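Local coordinates for protein transcriptional regulator (Pseudomonas aeruginosa, PDB 2WUI) that probably binds DNA as a TetR-family repressor, MexZ, which has a key part in the antibiotic resistance of this bacterium, at residues Glu149-Leu154 against Ser198-Ser202. Numbering follows the deposited sequence.
Sequences ELPARL and SLRSS
Leu150 and Leu199 carry the apolar part of this contact, with Leu154 joining from farther along the loop. The two methyls of Leu150 divide the work: CD1 lies 4.1 Å from Leu199 CB and also meets Leu199 CD1, while CD2 rests on the backbone end of Arg200, 4.1 Å from Arg200 CB. Leu150 has CG beside its backbone N (chi1 -63°) and an extended chi2 (-167°), which together set CD1 against Leu199 and CD2 against Arg200. Leu154 adds CD2, 4.4 Å from Leu199 CB. Leu199 is buried further by Ile141 of helix 120-146 and by Ala159 and Leu163 of helix 156-174.

The second kind of contact is ring and methyl carbon against carbonyl oxygen. Pro151 lays its CG and CD against the carbonyl oxygens of Leu199 and Arg200, near the C-terminal part of helix 185-201, with CG 3.8 Å from Arg200 O and 3.9 Å from Leu199 O; Leu154 CD1 is 4.0 Å from Leu199 O. These are van der Waals contacts.

Charged ends look elsewhere. The Arg200 chain crosses Leu150 at about a right angle, then bends at chi3, and NH2 forms a salt bridge with OD2 of Asp197, whereas the Glu149 carboxylate accepts from Ala81 N. Pro151 to Leu154 form a type II beta turn. The loop linking helices 120-146 and 156-174 packs on the C-terminal part of helix 185-201, within the all-helical C-terminal domain characteristic of TetR-family regulators.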
ATOM      1  N   GLU A 149       6.108  29.931   2.298  1.00126.14           N
ATOM      2  CA  GLU A 149       4.970  29.279   1.639  1.00123.52           C
ATOM      3  C   GLU A 149       4.071  28.429   2.562  1.00126.49           C
ATOM      4  O   GLU A 149       2.973  28.045   2.145  1.00125.00           O
ATOM      5  CB  GLU A 149       5.419  28.410   0.451  1.00124.64           C
ATOM      6  CG  GLU A 149       6.418  29.065  -0.510  1.00135.72           C
ATOM      7  CD  GLU A 149       6.996  28.074  -1.534  1.00141.07           C
ATOM      8  OE1 GLU A 149       6.400  26.978  -1.701  1.00134.67           O
ATOM      9  OE2 GLU A 149       8.039  28.392  -2.170  1.00144.00           O
ATOM     10  N   LEU A 150       4.527  28.101   3.776  1.00124.09           N
ATOM     11  CA  LEU A 150       3.723  27.272   4.700  1.00128.29           C
ATOM     12  C   LEU A 150       3.885  27.680   6.172  1.00129.82           C
ATOM     13  O   LEU A 150       4.915  28.225   6.565  1.00134.25           O
ATOM     14  CB  LEU A 150       4.033  25.770   4.560  1.00129.06           C
ATOM     15  CG  LEU A 150       3.792  24.957   3.277  1.00129.65           C
ATOM     16  CD1 LEU A 150       3.899  23.469   3.579  1.00124.45           C
ATOM     17  CD2 LEU A 150       2.454  25.256   2.614  1.00129.10           C
ATOM     18  N   PRO A 151       2.871  27.396   7.000  1.00122.81           N
ATOM     19  CA  PRO A 151       2.892  27.897   8.378  1.00124.31           C
ATOM     20  C   PRO A 151       4.138  27.491   9.157  1.00130.54           C
ATOM     21  O   PRO A 151       4.394  26.291   9.362  1.00129.05           O
ATOM     22  CB  PRO A 151       1.692  27.213   9.039  1.00122.69           C
ATOM     23  CG  PRO A 151       1.060  26.339   8.018  1.00125.97           C
ATOM     24  CD  PRO A 151       1.642  26.654   6.676  1.00128.22           C
ATOM     25  N   ALA A 152       4.901  28.475   9.623  1.00130.28           N
ATOM     26  CA  ALA A 152       5.919  28.169  10.615  1.00128.11           C
ATOM     27  C   ALA A 152       5.084  27.632  11.741  1.00131.17           C
ATOM     28  O   ALA A 152       3.968  28.113  11.957  1.00135.03           O
ATOM     29  CB  ALA A 152       6.653  29.411  11.047  1.00120.93           C
ATOM     30  N   ARG A 153       5.603  26.641  12.451  1.00129.03           N
ATOM     31  CA  ARG A 153       4.798  25.909  13.426  1.00128.99           C
ATOM     32  C   ARG A 153       3.934  24.892  12.693  1.00128.29           C
ATOM     33  O   ARG A 153       2.963  24.370  13.249  1.00128.59           O
ATOM     34  CB  ARG A 153       3.921  26.831  14.295  1.00128.65           C
ATOM     35  CG  ARG A 153       4.703  27.883  15.072  1.00134.71           C
ATOM     36  CD  ARG A 153       4.062  28.187  16.428  1.00141.58           C
ATOM     37  NE  ARG A 153       4.337  27.134  17.410  1.00141.46           N
ATOM     38  CZ  ARG A 153       3.445  26.235  17.813  1.00141.43           C
ATOM     39  NH1 ARG A 153       3.789  25.310  18.706  1.00142.45           N
ATOM     40  NH2 ARG A 153       2.206  26.263  17.329  1.00140.99           N
ATOM     41  N   LEU A 154       4.283  24.612  11.443  1.00125.14           N
ATOM     42  CA  LEU A 154       3.734  23.432  10.812  1.00121.49           C
ATOM     43  C   LEU A 154       4.535  22.280  11.371  1.00121.51           C
ATOM     44  O   LEU A 154       5.761  22.371  11.446  1.00123.31           O
ATOM     45  CB  LEU A 154       3.907  23.483   9.301  1.00121.34           C
ATOM     46  CG  LEU A 154       3.505  22.181   8.606  1.00111.66           C
ATOM     47  CD1 LEU A 154       2.071  21.820   8.933  1.00114.96           C
ATOM     48  CD2 LEU A 154       3.683  22.281   7.110  1.00116.21           C
ATOM     49  N   SER A 198      -3.983  21.021   2.473  1.00124.05           N
ATOM     50  CA  SER A 198      -4.279  20.708   3.856  1.00118.17           C
ATOM     51  C   SER A 198      -3.066  21.041   4.699  1.00114.80           C
ATOM     52  O   SER A 198      -3.215  21.476   5.828  1.00122.68           O
ATOM     53  CB  SER A 198      -4.715  19.269   4.039  1.00112.17           C
ATOM     54  OG  SER A 198      -3.575  18.438   4.036  1.00122.30           O
ATOM     55  N   LEU A 199      -1.864  20.893   4.156  1.00116.31           N
ATOM     56  CA  LEU A 199      -0.699  21.329   4.926  1.00118.22           C
ATOM     57  C   LEU A 199      -0.855  22.809   5.187  1.00117.53           C
ATOM     58  O   LEU A 199      -0.609  23.285   6.295  1.00121.70           O
ATOM     59  CB  LEU A 199       0.637  21.082   4.211  1.00117.34           C
ATOM     60  CG  LEU A 199       1.033  19.694   3.699  1.00118.08           C
ATOM     61  CD1 LEU A 199       2.539  19.556   3.778  1.00116.15           C
ATOM     62  CD2 LEU A 199       0.364  18.574   4.469  1.00115.49           C
ATOM     63  N   ARG A 200      -1.285  23.530   4.159  1.00126.34           N
ATOM     64  CA  ARG A 200      -1.344  24.987   4.208  1.00124.59           C
ATOM     65  C   ARG A 200      -2.381  25.485   5.184  1.00126.63           C
ATOM     66  O   ARG A 200      -2.110  26.386   5.974  1.00133.49           O
ATOM     67  CB  ARG A 200      -1.648  25.571   2.828  1.00123.57           C
ATOM     68  CG  ARG A 200      -1.340  27.052   2.726  1.00137.82           C
ATOM     69  CD  ARG A 200      -1.724  27.662   1.373  1.00141.59           C
ATOM     70  NE  ARG A 200      -3.156  27.541   1.115  1.00138.60           N
ATOM     71  CZ  ARG A 200      -3.667  26.905   0.066  1.00141.63           C
ATOM     72  NH1 ARG A 200      -2.855  26.356  -0.835  1.00142.19           N
ATOM     73  NH2 ARG A 200      -4.988  26.829  -0.088  1.00138.34           N
ATOM     74  N   SER A 201      -3.566  24.891   5.149  1.00122.01           N
ATOM     75  CA  SER A 201      -4.696  25.477   5.851  1.00120.67           C
ATOM     76  C   SER A 201      -5.368  24.521   6.815  1.00125.15           C
ATOM     77  O   SER A 201      -6.575  24.608   7.037  1.00131.62           O
ATOM     78  CB  SER A 201      -5.740  25.910   4.831  1.00132.43           C
ATOM     79  OG  SER A 201      -6.252  24.766   4.164  1.00140.69           O
ATOM     80  N   SER A 202      -4.627  23.594   7.393  1.00125.65           N
ATOM     81  CA  SER A 202      -5.304  22.667   8.272  1.00120.33           C
ATOM     82  C   SER A 202      -4.644  22.627   9.615  1.00124.60           C
ATOM     83  O   SER A 202      -3.480  22.228   9.721  1.00124.29           O
ATOM     84  CB  SER A 202      -5.401  21.268   7.677  1.00119.71           C
ATOM     85  OG  SER A 202      -6.575  20.629   8.145  1.00122.19           O
TER